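Local coordinates for 3-deoxy-manno-octulosonate cytidylyltransferase (Escherichia coli, PDB 1H7E), which catalyses the transfer of CMP from CTP to the eight-carbon sugar acid KDO, releasing diphosphate and giving CMP-KDO, the activated sugar used in lipopolysaccharide synthesis, at the interface of chains A and B. Coordinates in Å, arbitrary orientation; residue numbers count along the deposited sequence, not the author numbering. Chains: chain A/B, 3-deoxy-manno-octulosonate cytidylyltransferase.

Contact 1 and contact 2 are neighbouring patches of the homodimer interface, the centres of their C-alpha atoms about 8 Å apart. No residue belongs to both, but chain A's helix 193-198 runs through them: A:Met193, A:Gln196 and A:Ala197 serve contact 1, while A:Glu198 and A:Ser199, at and just past its end, serve contact 2. Chain B answers with one stretch, B:Pro159 to B:Ala167, in which B:Arg162 turns to contact 2. Contact 1 is mainly apolar packing; contact 2 stacks two arginines. The two-fold symmetry repeats both with the chains exchanged, so the dimer uses this helix and loop twice.

Contact 1: the interface of chains A and B. Residues chain A 193, 196-197; chain B 159-160, 166-167.
The methyl of A:Ala197 sits at the apolar centre, on helix 193-198, and meets chain B on more than one side. Its CB lies 3.7 Å from CA of B:Ala167, near that residue's own methyl, and 3.9 Å from CG of the ring of B:Pro159, a proline that follows a cis peptide bond. One helical turn earlier, A:Met193 reaches the same ring: its SD is 3.9 Å from B:Pro159 CG, the thioether chain crossing the ring at about a right angle. Chi1 of 178° sets A:Met193 CG anti to the backbone N, and the bend at chi2 (-80°) turns the sulfur toward the proline. On the way the chain passes the backbone of B:Lys166, whose carbonyl O is 3.3 Å from A:Met193 CG, a van der Waals contact that shows how closely this peptide packs against the helix.

Farther out, B:Lys166, at the end of the 3-10 helix 164-166, lays the aliphatic part of its side chain along the helix. Its CB is 3.9 Å from CA of A:Ala197, and its CG and CD continue past A:Gln196, the two side chains crossing obliquely. The lysine thus contributes methylenes to the packing while the bend at chi4 turns its terminal amine NZ away from the amide of A:Gln196. Here 69 Å² of B:Lys166 is buried by chain A, against 32 Å² of A:Gln196 hidden by chain B. The contact therefore fits small and aliphatic groups to a short helix of a natural homodimer. Carbonyl O of B:Tyr160 comes within 3.3 Å of carbonyl O of A:Ala197, two acceptors that cannot bond to one another directly. At the rim, CD of B:Lys166 comes to 4.2 Å from the amide oxygen OE1 of A:Gln196.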
# COMPACT_ATOMS: atom_id res chain seq x y z
N MET A 193 4.46 13.06 0.61
CA MET A 193 3.40 13.50 -0.28
C MET A 193 2.08 12.71 -0.00
O MET A 193 1.03 13.31 0.13
CB MET A 193 3.87 13.39 -1.75
CG MET A 193 2.82 13.78 -2.80
SD MET A 193 1.63 12.47 -3.12
CE MET A 193 2.68 11.38 -3.95
N GLN A 196 0.39 14.13 3.14
CA GLN A 196 -0.21 15.45 2.91
C GLN A 196 -1.46 15.40 2.05
O GLN A 196 -2.41 16.14 2.30
CB GLN A 196 0.80 16.37 2.25
CG GLN A 196 2.01 16.63 3.11
CD GLN A 196 3.04 17.49 2.41
OE1 GLN A 196 3.37 17.27 1.23
NE2 GLN A 196 3.57 18.46 3.13
N ALA A 197 -1.42 14.58 1.01
CA ALA A 197 -2.57 14.42 0.12
C ALA A 197 -3.76 13.78 0.84
O ALA A 197 -4.88 14.29 0.78
CB ALA A 197 -2.12 13.57 -1.12
N PRO B 159 -2.62 8.50 -4.23
CA PRO B 159 -3.29 8.81 -2.96
C PRO B 159 -4.61 9.52 -3.14
O PRO B 159 -4.81 10.26 -4.11
CB PRO B 159 -2.28 9.71 -2.26
CG PRO B 159 -1.63 10.43 -3.41
CD PRO B 159 -1.43 9.35 -4.43
N TYR B 160 -5.53 9.29 -2.19
CA TYR B 160 -6.83 9.94 -2.17
C TYR B 160 -6.55 11.44 -2.06
O TYR B 160 -5.78 11.87 -1.20
CB TYR B 160 -7.64 9.47 -0.97
CG TYR B 160 -9.00 10.12 -0.90
CD1 TYR B 160 -10.09 9.59 -1.59
CD2 TYR B 160 -9.19 11.28 -0.18
CE1 TYR B 160 -11.33 10.19 -1.56
CE2 TYR B 160 -10.43 11.90 -0.13
CZ TYR B 160 -11.50 11.35 -0.82
OH TYR B 160 -12.74 11.96 -0.77
N LYS B 166 -1.93 18.75 -3.14
CA LYS B 166 -0.77 18.00 -2.62
C LYS B 166 -0.58 16.64 -3.30
O LYS B 166 0.53 16.11 -3.31
CB LYS B 166 -0.91 17.79 -1.10
CG LYS B 166 -0.88 19.07 -0.27
CD LYS B 166 0.45 19.77 -0.44
CE LYS B 166 0.68 20.76 0.68
NZ LYS B 166 -0.47 21.71 0.83
N ALA B 167 -1.64 16.10 -3.89
CA ALA B 167 -1.57 14.80 -4.56
C ALA B 167 -0.80 14.81 -5.89
O ALA B 167 -0.96 15.70 -6.73
CB ALA B 167 -2.98 14.25 -4.77

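Contact 2: the interface of chains A and B. Residues chain A 137, 155, 198-199; chain B 162.
B:Arg162 lies across the C-terminal end of helix 193-198, its CB 3.6 Å from the carbonyl O of A:Glu198. CG, pointing away from the backbone N (chi1 174°), follows, 3.9 Å from CB of A:Ser199, and bends at chi2 and chi3 swing the rest of the chain over A:Arg155. There NE stands near A:Arg155 NE, and CZ is 3.8 Å from A:Arg155 CD. The guanidinium planes, 13° apart, stack with an offset: NH2 of B:Arg162 lies over one face of the A:Arg155 group, toward its rim, 3.3 Å from A:Arg155 NH1. The other terminal nitrogen, NH1 of B:Arg162, passes near CB of A:Pro137. B:Arg162 is poorly ordered, so its exact placement deserves caution.

The rotation and position of the guanidinium beneath it are fixed by hydrogen bonds to backbone carbonyls within chain A. A:Arg155 NE donates to A:Glu198 O (2.8 Å), nearly along the C=O axis, and NH1 to A:Pro137 O (2.9 Å), both acceptors in the guanidinium plane. NH2 reaches A:Ser199 O at 3.2 Å, approaching from above that carbonyl's plane. The backbone N of A:Arg155 binds the carboxylate OE1 of A:Glu198 on its syn side. These carbonyls probably ease the stacking of two like charges. A leucine in place of A:Arg155 would probably leave the carbonyls of A:Pro137, A:Glu198 and A:Ser199 without these donors and deprive B:Arg162 of its flat stacking partner. The site ties the helix end to the loops of A:Pro137 and A:Arg155, and probably offers the homodimer a braced surface on which the partner's arginine can lie.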
# COMPACT_ATOMS: atom_id res chain seq x y z
N PRO A 137 -15.01 8.32 2.74
CA PRO A 137 -13.64 8.81 2.87
C PRO A 137 -13.24 9.11 4.30
O PRO A 137 -12.06 9.25 4.60
CB PRO A 137 -13.61 10.04 1.96
CG PRO A 137 -15.05 10.51 1.96
CD PRO A 137 -15.81 9.21 1.88
N ARG A 155 -8.04 6.67 2.17
CA ARG A 155 -9.44 7.08 2.29
C ARG A 155 -10.15 6.52 1.06
O ARG A 155 -11.37 6.44 1.05
CB ARG A 155 -9.57 8.60 2.34
CG ARG A 155 -9.05 9.19 3.67
CD ARG A 155 -9.18 10.71 3.72
NE ARG A 155 -8.50 11.23 4.90
CZ ARG A 155 -8.94 11.10 6.15
NH1 ARG A 155 -10.09 10.48 6.41
NH2 ARG A 155 -8.18 11.51 7.16
N GLU A 198 -3.52 12.69 1.57
CA GLU A 198 -4.59 11.96 2.27
C GLU A 198 -4.95 12.52 3.64
O GLU A 198 -6.03 12.26 4.16
CB GLU A 198 -4.17 10.50 2.47
CG GLU A 198 -3.87 9.70 1.19
CD GLU A 198 -4.85 8.56 0.99
OE1 GLU A 198 -5.86 8.51 1.71
OE2 GLU A 198 -4.60 7.73 0.10
N SER A 199 -4.00 13.25 4.22
CA SER A 199 -4.15 13.80 5.57
C SER A 199 -4.22 12.59 6.54
O SER A 199 -5.17 12.42 7.30
CB SER A 199 -5.41 14.68 5.66
OG SER A 199 -5.34 15.54 6.78
N ARG B 162 -7.51 14.27 -0.58
CA ARG B 162 -8.16 15.01 0.50
C ARG B 162 -7.68 16.47 0.35
O ARG B 162 -8.47 17.42 0.47
CB ARG B 162 -7.76 14.42 1.86
CG ARG B 162 -8.26 15.20 3.08
CD ARG B 162 -9.75 15.17 3.17
NE ARG B 162 -10.20 14.61 4.44
CZ ARG B 162 -11.27 13.82 4.56
NH1 ARG B 162 -11.99 13.51 3.49
NH2 ARG B 162 -11.63 13.36 5.76